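Glutathione S-transferase, N-terminal domain protein (Pseudomonas putida, PDB 4NAX) binds oxidized glutathione disulfide, one molecule per subunit of a dimer, and is probably a glutathione transferase of the Ure2p-like kind. Local coordinates at residues Val32-Ser35 with Ile36-Glu40; Gly91-Leu94 with Gln95-Glu99; Trp173-Glu176 with Glu177-Ala181; Asn216-Arg220 with Pro221-His225. One frame throughout, in Å; residues are numbered along the deposited sequence. Where two conformers were deposited one is given.

Contact 1: residues Val32-Ser35 with Ile36-Glu40; sequences VKVS and IMLEE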
loop_
_atom_site.group_PDB
_atom_site.type_symbol
_atom_site.label_atom_id
_atom_site.label_comp_id
_atom_site.label_asym_id
_atom_site.label_seq_id
_atom_site.Cartn_x
_atom_site.Cartn_y
_atom_site.Cartn_z
ATOM N N VAL A 32 -9.567 -5.224 10.748
ATOM C CA VAL A 32 -10.990 -4.962 10.570
ATOM C C VAL A 32 -11.339 -4.559 9.138
ATOM O O VAL A 32 -12.477 -4.686 8.732
ATOM C CB VAL A 32 -11.558 -3.954 11.585
ATOM C CG1 VAL A 32 -11.303 -4.412 13.011
ATOM C CG2 VAL A 32 -11.049 -2.548 11.337
ATOM N N LYS A 33 -10.372 -4.103 8.343
ATOM C CA LYS A 33 -10.670 -3.859 6.931
ATOM C C LYS A 33 -11.263 -5.153 6.355
ATOM O O LYS A 33 -12.220 -5.108 5.581
ATOM C CB LYS A 33 -9.402 -3.532 6.151
ATOM C CG LYS A 33 -8.700 -2.239 6.501
ATOM C CD LYS A 33 -7.383 -2.177 5.751
ATOM C CE LYS A 33 -6.483 -1.013 6.131
ATOM N NZ LYS A 33 -5.160 -1.131 5.416
ATOM N N VAL A 34 -10.643 -6.296 6.678
ATOM C CA VAL A 34 -10.993 -7.542 6.051
ATOM C C VAL A 34 -12.261 -8.145 6.633
ATOM O O VAL A 34 -13.134 -8.619 5.872
ATOM C CB VAL A 34 -9.812 -8.514 6.069
ATOM C CG1 VAL A 34 -10.217 -9.869 5.507
ATOM C CG2 VAL A 34 -8.644 -7.936 5.286
ATOM N N SER A 35 -12.400 -8.122 7.963
ATOM C CA SER A 35 -13.661 -8.576 8.547
ATOM C C SER A 35 -14.847 -7.691 8.116
ATOM O O SER A 35 -15.926 -8.209 7.802
ATOM C CB SER A 35 -13.559 -8.717 10.057
ATOM O OG SER A 35 -12.998 -7.530 10.589
ATOM N N ILE A 36 -14.657 -6.377 8.074
ATOM C CA ILE A 36 -15.700 -5.506 7.569
ATOM C C ILE A 36 -16.064 -5.897 6.135
ATOM O O ILE A 36 -17.243 -6.014 5.786
ATOM C CB ILE A 36 -15.306 -4.020 7.652
ATOM C CG1 ILE A 36 -15.266 -3.572 9.107
ATOM C CG2 ILE A 36 -16.297 -3.171 6.864
ATOM C CD1 ILE A 36 -14.642 -2.219 9.314
ATOM N N MET A 37 -15.058 -6.087 5.283
ATOM C CA MET A 37 -15.320 -6.451 3.911
ATOM C C MET A 37 -16.147 -7.742 3.812
ATOM O O MET A 37 -17.112 -7.802 3.059
ATOM C CB MET A 37 -13.990 -6.617 3.172
ATOM C CG MET A 37 -14.126 -7.027 1.720
ATOM S SD MET A 37 -14.960 -5.771 0.737
ATOM C CE MET A 37 -14.704 -6.478 -0.886
ATOM N N LEU A 38 -15.747 -8.764 4.563
ATOM C CA LEU A 38 -16.444 -10.037 4.537
ATOM C C LEU A 38 -17.888 -9.888 5.011
ATOM O O LEU A 38 -18.816 -10.475 4.419
ATOM C CB LEU A 38 -15.696 -11.058 5.381
ATOM C CG LEU A 38 -14.369 -11.509 4.750
ATOM C CD1 LEU A 38 -13.461 -12.129 5.796
ATOM C CD2 LEU A 38 -14.623 -12.469 3.601
ATOM N N GLU A 39 -18.081 -9.086 6.059
ATOM C CA GLU A 39 -19.442 -8.807 6.535
ATOM C C GLU A 39 -20.273 -8.076 5.487
ATOM O O GLU A 39 -21.466 -8.341 5.334
ATOM C CB GLU A 39 -19.408 -8.007 7.850
ATOM C CG GLU A 39 -18.812 -8.757 9.030
ATOM C CD GLU A 39 -19.686 -9.883 9.540
ATOM O OE1 GLU A 39 -20.926 -9.750 9.513
ATOM O OE2 GLU A 39 -19.127 -10.902 9.996
ATOM N N GLU A 40 -19.675 -7.108 4.797
ATOM C CA GLU A 40 -20.394 -6.324 3.774
ATOM C C GLU A 40 -20.857 -7.197 2.604
ATOM O O GLU A 40 -21.958 -7.010 2.106
ATOM C CB GLU A 40 -19.514 -5.209 3.202
ATOM C CG GLU A 40 -19.210 -4.070 4.161
ATOM C CD GLU A 40 -20.344 -3.058 4.360
ATOM O OE1 GLU A 40 -21.525 -3.286 3.969
ATOM O OE2 GLU A 40 -20.070 -2.006 4.985
#

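Contact 2: residues Gly91-Leu94 with Gln95-Glu99; sequences GAIL and QYLAE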
loop_
_atom_site.group_PDB
_atom_site.type_symbol
_atom_site.label_atom_id
_atom_site.label_comp_id
_atom_site.label_asym_id
_atom_site.label_seq_id
_atom_site.Cartn_x
_atom_site.Cartn_y
_atom_site.Cartn_z
ATOM N N GLY A 91 -4.768 -4.674 1.959
ATOM C CA GLY A 91 -5.196 -4.065 0.710
ATOM C C GLY A 91 -5.283 -5.060 -0.440
ATOM O O GLY A 91 -6.133 -4.905 -1.330
ATOM N N ALA A 92 -4.394 -6.057 -0.457
ATOM C CA ALA A 92 -4.464 -7.122 -1.461
ATOM C C ALA A 92 -5.698 -7.988 -1.234
ATOM O O ALA A 92 -6.394 -8.371 -2.177
ATOM C CB ALA A 92 -3.204 -7.970 -1.494
ATOM N N ILE A 93 -5.972 -8.324 0.028
ATOM C CA ILE A 93 -7.156 -9.093 0.384
ATOM C C ILE A 93 -8.434 -8.341 0.012
ATOM O O ILE A 93 -9.362 -8.957 -0.504
ATOM C CB ILE A 93 -7.123 -9.477 1.873
ATOM C CG1 ILE A 93 -5.922 -10.397 2.168
ATOM C CG2 ILE A 93 -8.436 -10.136 2.274
ATOM C CD1 ILE A 93 -5.578 -10.493 3.649
ATOM N N LEU A 94 -8.485 -7.036 0.262
ATOM C CA LEU A 94 -9.653 -6.273 -0.138
ATOM C C LEU A 94 -9.898 -6.362 -1.635
ATOM O O LEU A 94 -11.031 -6.556 -2.085
ATOM C CB LEU A 94 -9.525 -4.810 0.268
ATOM C CG LEU A 94 -9.627 -4.495 1.757
ATOM C CD1 LEU A 94 -9.391 -3.006 2.002
ATOM C CD2 LEU A 94 -10.991 -4.887 2.327
ATOM N N GLN A 95 -8.849 -6.187 -2.427
ATOM C CA GLN A 95 -9.010 -6.247 -3.866
ATOM C C GLN A 95 -9.431 -7.656 -4.303
ATOM O O GLN A 95 -10.331 -7.812 -5.130
ATOM C CB GLN A 95 -7.729 -5.794 -4.566
ATOM C CG GLN A 95 -7.859 -5.800 -6.068
ATOM C CD GLN A 95 -6.709 -5.120 -6.792
ATOM O OE1 GLN A 95 -5.768 -4.604 -6.202
ATOM N NE2 GLN A 95 -6.805 -5.101 -8.094
ATOM N N TYR A 96 -8.782 -8.677 -3.755
ATOM C CA TYR A 96 -9.158 -10.062 -4.028
ATOM C C TYR A 96 -10.659 -10.318 -3.745
ATOM O O TYR A 96 -11.388 -10.854 -4.583
ATOM C CB TYR A 96 -8.313 -11.028 -3.194
ATOM C CG TYR A 96 -8.808 -12.456 -3.278
ATOM C CD1 TYR A 96 -8.727 -13.167 -4.464
ATOM C CD2 TYR A 96 -9.398 -13.091 -2.191
ATOM C CE1 TYR A 96 -9.216 -14.457 -4.569
ATOM C CE2 TYR A 96 -9.871 -14.386 -2.285
ATOM C CZ TYR A 96 -9.780 -15.072 -3.480
ATOM O OH TYR A 96 -10.217 -16.372 -3.608
ATOM N N LEU A 97 -11.112 -9.909 -2.563
ATOM C CA LEU A 97 -12.497 -10.146 -2.187
ATOM C C LEU A 97 -13.480 -9.356 -3.023
ATOM O O LEU A 97 -14.564 -9.855 -3.327
ATOM C CB LEU A 97 -12.716 -9.856 -0.701
ATOM C CG LEU A 97 -12.015 -10.809 0.254
ATOM C CD1 LEU A 97 -12.195 -10.326 1.689
ATOM C CD2 LEU A 97 -12.513 -12.241 0.124
ATOM N N ALA A 98 -13.122 -8.133 -3.399
ATOM C CA ALA A 98 -13.976 -7.336 -4.265
ATOM C C ALA A 98 -14.123 -7.991 -5.637
ATOM O O ALA A 98 -15.219 -8.017 -6.209
ATOM C CB ALA A 98 -13.418 -5.943 -4.417
ATOM N N GLU A 99 -13.014 -8.495 -6.162
ATOM C CA GLU A 99 -13.015 -9.113 -7.489
ATOM C C GLU A 99 -13.703 -10.485 -7.480
ATOM O O GLU A 99 -14.411 -10.846 -8.422
ATOM C CB GLU A 99 -11.574 -9.198 -8.023
ATOM C CG GLU A 99 -11.067 -7.785 -8.334
ATOM C CD GLU A 99 -9.612 -7.672 -8.717
ATOM O OE1 GLU A 99 -8.841 -8.647 -8.604
ATOM O OE2 GLU A 99 -9.222 -6.549 -9.125
HETATM O O HOH W 1 -4.406 -4.794 -3.954
#

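Contact 3: residues Trp173-Glu176 with Glu177-Ala181; sequences WMAE and EYSIA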
loop_
_atom_site.group_PDB
_atom_site.type_symbol
_atom_site.label_atom_id
_atom_site.label_comp_id
_atom_site.label_asym_id
_atom_site.label_seq_id
_atom_site.Cartn_x
_atom_site.Cartn_y
_atom_site.Cartn_z
ATOM N N TRP A 173 -18.569 9.263 -0.670
ATOM C CA TRP A 173 -17.519 8.262 -0.512
ATOM C C TRP A 173 -16.299 8.620 -1.351
ATOM O O TRP A 173 -16.303 9.595 -2.115
ATOM C CB TRP A 173 -18.031 6.859 -0.869
ATOM C CG TRP A 173 -19.196 6.384 -0.068
ATOM C CD1 TRP A 173 -20.461 6.150 -0.530
ATOM C CD2 TRP A 173 -19.203 6.018 1.320
ATOM N NE1 TRP A 173 -21.260 5.705 0.491
ATOM C CE2 TRP A 173 -20.517 5.606 1.634
ATOM C CE3 TRP A 173 -18.242 6.037 2.335
ATOM C CZ2 TRP A 173 -20.890 5.195 2.914
ATOM C CZ3 TRP A 173 -18.614 5.617 3.621
ATOM C CH2 TRP A 173 -19.926 5.199 3.891
ATOM N N MET A 174 -15.227 7.859 -1.197
ATOM C CA MET A 174 -14.005 8.152 -1.949
ATOM C C MET A 174 -14.198 8.078 -3.462
ATOM O O MET A 174 -13.698 8.934 -4.215
ATOM C CB MET A 174 -12.878 7.213 -1.523
ATOM C CG MET A 174 -12.418 7.404 -0.082
ATOM S SD MET A 174 -11.846 9.061 0.352
ATOM C CE MET A 174 -10.365 9.184 -0.647
ATOM N N ALA A 175 -14.891 7.038 -3.910
ATOM C CA ALA A 175 -15.252 6.877 -5.309
ATOM C C ALA A 175 -16.764 7.068 -5.443
ATOM O O ALA A 175 -17.437 7.417 -4.476
ATOM C CB ALA A 175 -14.808 5.520 -5.821
ATOM N N GLU A 176 -17.302 6.888 -6.648
ATOM C CA GLU A 176 -18.720 7.176 -6.885
ATOM C C GLU A 176 -19.667 6.283 -6.105
ATOM O O GLU A 176 -20.779 6.706 -5.769
ATOM C CB GLU A 176 -19.038 7.154 -8.386
ATOM C CG GLU A 176 -18.396 8.346 -9.105
ATOM C CD GLU A 176 -18.504 8.337 -10.619
ATOM O OE1 GLU A 176 -18.903 7.308 -11.199
ATOM O OE2 GLU A 176 -18.163 9.372 -11.241
ATOM N N GLU A 177 -19.221 5.065 -5.815
ATOM C CA GLU A 177 -19.940 4.163 -4.923
ATOM C C GLU A 177 -19.049 3.779 -3.749
ATOM O O GLU A 177 -17.815 3.736 -3.874
ATOM C CB GLU A 177 -20.373 2.884 -5.652
ATOM C CG GLU A 177 -21.448 3.078 -6.710
ATOM C CD GLU A 177 -20.896 3.625 -8.014
ATOM O OE1 GLU A 177 -21.470 4.604 -8.529
ATOM O OE2 GLU A 177 -19.885 3.089 -8.517
ATOM N N TYR A 178 -19.677 3.495 -2.610
ATOM C CA TYR A 178 -18.998 2.901 -1.467
ATOM C C TYR A 178 -18.118 1.758 -1.952
ATOM O O TYR A 178 -18.529 0.946 -2.783
ATOM C CB TYR A 178 -20.039 2.392 -0.474
ATOM C CG TYR A 178 -19.503 1.696 0.770
ATOM C CD1 TYR A 178 -18.692 2.362 1.668
ATOM C CD2 TYR A 178 -19.864 0.386 1.058
ATOM C CE1 TYR A 178 -18.253 1.750 2.833
ATOM C CE2 TYR A 178 -19.436 -0.239 2.208
ATOM C CZ TYR A 178 -18.622 0.440 3.102
ATOM O OH TYR A 178 -18.201 -0.157 4.276
ATOM N N SER A 179 -16.887 1.698 -1.459
ATOM C CA SER A 179 -15.917 0.765 -2.024
ATOM C C SER A 179 -14.890 0.324 -1.006
ATOM O O SER A 179 -14.831 0.816 0.134
ATOM C CB SER A 179 -15.167 1.440 -3.176
ATOM O OG SER A 179 -14.181 2.358 -2.690
ATOM N N ILE A 180 -14.037 -0.596 -1.459
ATOM C CA ILE A 180 -12.889 -1.015 -0.672
ATOM C C ILE A 180 -11.969 0.135 -0.259
ATOM O O ILE A 180 -11.238 -0.006 0.733
ATOM C CB ILE A 180 -12.076 -2.134 -1.370
ATOM C CG1 ILE A 180 -11.537 -1.716 -2.741
ATOM C CG2 ILE A 180 -12.912 -3.403 -1.430
ATOM C CD1 ILE A 180 -10.671 -2.787 -3.393
ATOM N N ALA A 181 -11.950 1.250 -0.998
ATOM C CA ALA A 181 -11.140 2.396 -0.550
ATOM C C ALA A 181 -11.675 2.958 0.772
ATOM O O ALA A 181 -10.894 3.345 1.648
ATOM C CB ALA A 181 -11.083 3.490 -1.610
HETATM O O HOH W 2 -15.605 4.650 -2.602
HETATM O O HOH W 3 -20.212 4.950 -10.877
#

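Contact 4: residues Asn216-Arg220 with Pro221-His225; sequences NFLER and PAVQH. Unlike the reference sequence in segment 221-225: His225 (reference Arg).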
loop_
_atom_site.group_PDB
_atom_site.type_symbol
_atom_site.label_atom_id
_atom_site.label_comp_id
_atom_site.label_asym_id
_atom_site.label_seq_id
_atom_site.Cartn_x
_atom_site.Cartn_y
_atom_site.Cartn_z
ATOM N N ASN A 216 -20.888 8.316 8.875
ATOM C CA ASN A 216 -21.721 7.503 8.005
ATOM C C ASN A 216 -21.196 6.042 7.941
ATOM O O ASN A 216 -21.957 5.074 7.970
ATOM C CB ASN A 216 -21.741 8.045 6.571
ATOM C CG ASN A 216 -22.387 9.407 6.425
ATOM O OD1 ASN A 216 -22.202 10.060 5.373
ATOM N ND2 ASN A 216 -23.151 9.843 7.412
ATOM N N PHE A 217 -19.884 5.897 7.835
ATOM C CA PHE A 217 -19.227 4.601 7.785
ATOM C C PHE A 217 -19.552 3.789 9.047
ATOM O O PHE A 217 -19.955 2.618 8.973
ATOM C CB PHE A 217 -17.724 4.826 7.679
ATOM C CG PHE A 217 -16.905 3.558 7.582
ATOM C CD1 PHE A 217 -16.829 2.848 6.395
ATOM C CD2 PHE A 217 -16.183 3.102 8.664
ATOM C CE1 PHE A 217 -16.043 1.711 6.296
ATOM C CE2 PHE A 217 -15.385 1.982 8.575
ATOM C CZ PHE A 217 -15.299 1.283 7.381
ATOM N N LEU A 218 -19.426 4.434 10.204
ATOM C CA LEU A 218 -19.595 3.740 11.471
ATOM C C LEU A 218 -21.053 3.354 11.748
ATOM O O LEU A 218 -21.315 2.480 12.559
ATOM C CB LEU A 218 -19.002 4.560 12.625
ATOM C CG LEU A 218 -17.486 4.747 12.577
ATOM C CD1 LEU A 218 -17.029 5.729 13.641
ATOM C CD2 LEU A 218 -16.750 3.430 12.707
ATOM N N GLU A 219 -21.999 3.988 11.069
ATOM C CA GLU A 219 -23.414 3.614 11.185
ATOM C C GLU A 219 -23.746 2.308 10.476
ATOM O O GLU A 219 -24.795 1.713 10.727
ATOM C CB GLU A 219 -24.318 4.732 10.617
ATOM C CG GLU A 219 -24.371 5.986 11.489
ATOM C CD GLU A 219 -24.863 7.231 10.750
ATOM O OE1 GLU A 219 -24.661 8.358 11.275
ATOM O OE2 GLU A 219 -25.437 7.090 9.642
ATOM N N ARG A 220 -22.886 1.869 9.561
ATOM C CA ARG A 220 -23.216 0.693 8.763
ATOM C C ARG A 220 -23.178 -0.578 9.622
ATOM O O ARG A 220 -22.213 -0.808 10.349
ATOM C CB ARG A 220 -22.256 0.544 7.591
ATOM C CG ARG A 220 -22.311 1.670 6.574
ATOM C CD ARG A 220 -21.347 1.437 5.429
ATOM N NE ARG A 220 -21.697 0.284 4.615
ATOM C CZ ARG A 220 -22.571 0.296 3.618
ATOM N NH1 ARG A 220 -23.201 1.415 3.268
ATOM N NH2 ARG A 220 -22.784 -0.806 2.919
ATOM N N PRO A 221 -24.218 -1.434 9.540
ATOM C CA PRO A 221 -24.211 -2.605 10.432
ATOM C C PRO A 221 -23.022 -3.549 10.189
ATOM O O PRO A 221 -22.468 -4.111 11.141
ATOM C CB PRO A 221 -25.561 -3.298 10.177
ATOM C CG PRO A 221 -26.319 -2.432 9.257
ATOM C CD PRO A 221 -25.527 -1.217 8.904
ATOM N N ALA A 222 -22.602 -3.696 8.942
ATOM C CA ALA A 222 -21.471 -4.589 8.667
ATOM C C ALA A 222 -20.175 -4.055 9.272
ATOM O O ALA A 222 -19.283 -4.822 9.640
ATOM C CB ALA A 222 -21.301 -4.780 7.179
ATOM N N VAL A 223 -20.044 -2.735 9.306
ATOM C CA VAL A 223 -18.890 -2.087 9.936
ATOM C C VAL A 223 -18.878 -2.384 11.418
ATOM O O VAL A 223 -17.850 -2.794 11.964
ATOM C CB VAL A 223 -18.873 -0.583 9.642
ATOM C CG1 VAL A 223 -17.851 0.152 10.487
ATOM C CG2 VAL A 223 -18.598 -0.317 8.161
ATOM N N GLN A 224 -20.005 -2.182 12.089
ATOM C CA GLN A 224 -20.037 -2.462 13.532
ATOM C C GLN A 224 -19.706 -3.915 13.850
ATOM O O GLN A 224 -18.967 -4.184 14.799
ATOM C CB GLN A 224 -21.374 -2.040 14.144
ATOM C CG GLN A 224 -21.513 -0.529 14.244
ATOM C CD GLN A 224 -20.465 0.130 15.146
ATOM O OE1 GLN A 224 -20.116 -0.395 16.208
ATOM N NE2 GLN A 224 -19.941 1.273 14.709
ATOM N N HIS A 225 -20.187 -4.853 13.034
ATOM C CA HIS A 225 -19.794 -6.253 13.253
ATOM C C HIS A 225 -18.308 -6.462 12.989
ATOM O O HIS A 225 -17.599 -7.054 13.796
ATOM C CB HIS A 225 -20.561 -7.210 12.346
ATOM C CG HIS A 225 -22.016 -7.303 12.658
ATOM N ND1 HIS A 225 -22.487 -7.591 13.918
ATOM C CD2 HIS A 225 -23.102 -7.192 11.866
ATOM C CE1 HIS A 225 -23.804 -7.652 13.888
ATOM N NE2 HIS A 225 -24.202 -7.388 12.659
#

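Contact 1: residues Val32-Ser35 with Ile36-Glu40
Ile36 folds back along the helix over the carbonyl of Val32, one turn earlier, and its side chain can be followed outward from there. CB rests beside Val32 O, and CG1 comes to within 3.0 Å of the same Val32 O because it stands beside the backbone N (chi1 -70°). CD1, carried on by an extended second torsion, stays 3.3 Å from Val32 O and ends 4.1 Å from Val32 CG2, where the two side chains cross at a slant. The backbone N of Ile36 donates to Val32 O at 2.8 Å, so one oxygen is both hydrogen-bonded and flanked by the aliphatic carbons of Ile36.

On another flank, Val34 and Leu38 lie side by side and point the same way, Val34 CG1 meeting Leu38 CD1 at 4.0 Å. Met37 sends its thioether out from the helix to Leu94, Leu97 and Ala98. Ser35 OG reaches the carbonyl of Gly226, and Glu39 OE2 the hydroxyl of Tyr45. Lys33, fully stretched beyond CB, leads away toward the bound glutathione disulfide; its NZ bonds Asn30 OD1, Ser90 OG and Gln122 OE1, three oxygens that together fix the ammonium.

Successive i to i+4 bonds, among them Glu39 N to Ser35 O at 2.9 Å, make this a regular alpha-helix, the buried connection of the beta-alpha-beta unit 21-25, 31-41, 45-49 in the thioredoxin-like domain of the glutathione transferase fold.

Contact 2: residues Gly91-Leu94 with Gln95-Glu99
Gly91 O receives two donors: the backbone N of Gln95 at 3.2 Å, lying above the carbonyl plane rather than on a lone pair, and a water at 3.1 Å. That water also donates to Gln95 OE1 at 2.6 Å, tying the side-chain amide to the carbonyl one turn before it. Gln95 gets there with CG anti to its own N (chi1 -178°) and the chain extended. The other end of the amide, NE2, gives a nearly straight bond of 3.0 Å to Glu99 OE2. The carboxylate oxygen lies in the plane of the amide but is itself approached from above the carboxylate plane.

Around the helix, Ile93 and Leu97 lie alongside one another, pointing the same way, with Ile93 CG2 3.8 Å from Leu97 CD1. Leu97 N bonds Ile93 O at 2.9 Å, and Tyr96 OH reaches Asp76.

Gln95 OE1 also accepts from NE2 of Gln95 of the second subunit, and Glu99 OE1 pairs with Arg112 of that subunit. Helix 90-101 thus turns Ile93 and Leu97 to helix 31-41 and Leu94 to the helical domain, while Ala92, Gln95, Tyr96 and Glu99 meet the second subunit, as in the glutathione transferase dimer.

Contact 3: residues Trp173-Glu176 with Glu177-Ala181
Residues 173-179 form an irregular turn that doubles back, bringing the CA atoms of Trp173 and Tyr178 to 5.6 Å before the chain enters helix 180-193. No direct hydrogen bond joins the two segments. A single water closes the loop instead: it accepts from Ala175 N at 2.8 Å, donates to Glu177 O, and accepts from Ser179 OG at 2.7 Å. Ser179 is the N-cap of the helix, and its OG also takes the backbone N-H of Ala181 at 3.0 Å.

Tyr178 covers one face of the Trp173 indole. Its CB sits over the five-membered ring, 3.7 Å from the centroid, in a CH-pi contact. Because CG is anti to the backbone N (chi1 178°), the phenol ring continues across the six-membered ring and turns an edge to it, the planes inclined at 51°. The leading atom of that edge, CD1, is 3.7 Å from Trp173 CD2. The phenol hydroxyl goes on to Glu40, while the guanidinium of Arg220 makes a cation-pi contact with the ring. Next to this pair, Met174 CB touches Ala181 CB.

A water also links Glu176 OE1 to Glu177 OE1 in one conformer of Glu177, but with a second conformer deposited this bridge is doubtful. The inner water is the firmer element: it supplies polar partners for the buried N-cap and the backbone beside it, and so probably steadies the turn that leads into the helix.

Contact 4: residues Asn216-Arg220 with Pro221-His225
Val223 packs against one face of the Phe217 ring and supplies most of the apolar contact where helix 208-219 gives way to helix 221-226. Its CG2 methyl lies over the centre of the Phe217 ring, 3.8 Å from the centroid and 13° off the normal, a CH-pi contact; CG1 meets CE2 of the same ring at 3.6 Å. The two side chains cross at about a right angle, an approach set by Val223 CG1 standing anti to the backbone N (chi1 169°) and CG2 beside that N. CG1 also reaches Leu218 CD2 at 4.1 Å, and Arg220 CB touches CG2, so the valine is bordered by three residues of the preceding segment.

Two hydrogen bonds run back from Gln224. The side-chain NE2 donates to Leu218 O at 2.8 Å, in the carbonyl plane and on a lone pair, with the acceptor close to the plane of the amide. A bend at chi2 (-62°) folds the chain back to that oxygen. The backbone N of Gln224 donates to Arg220 O at 3.1 Å, the first turn of the new helix. Arg220 holds the N-cap position, followed by Pro221, which has no N-H to give.

The charge of Arg220 is met from outside: its NE forms a salt bridge with Glu40 of helix 31-41.

The bend thus sits between the helical domain and the thioredoxin-like domain, with Phe217 against Pro187 of helix 180-193 on one hand and Val223 against Ile36 of helix 31-41 on the other.

Helix 31-41 of contact 1 touches all three other contacts. Against contact 2 it packs through Met37, whose CE lies 3.4 Å from Ala98 N, and through Val34 CG1, 3.7 Å from Ile93 CG2. Glu40 OE2 joins the remaining two, 2.8 Å from Arg220 NE of contact 4 in a salt bridge and 2.7 Å from Tyr178 OH of contact 3, probably a hydrogen bond. Contacts 2 and 4 stay apart, their nearest atoms about 9 Å from each other. Glutathione disulfide is approached by contact 1, the Lys33 side chain being about 4 Å away, whereas the Met174 side chain of contact 3 is about 13 Å distant.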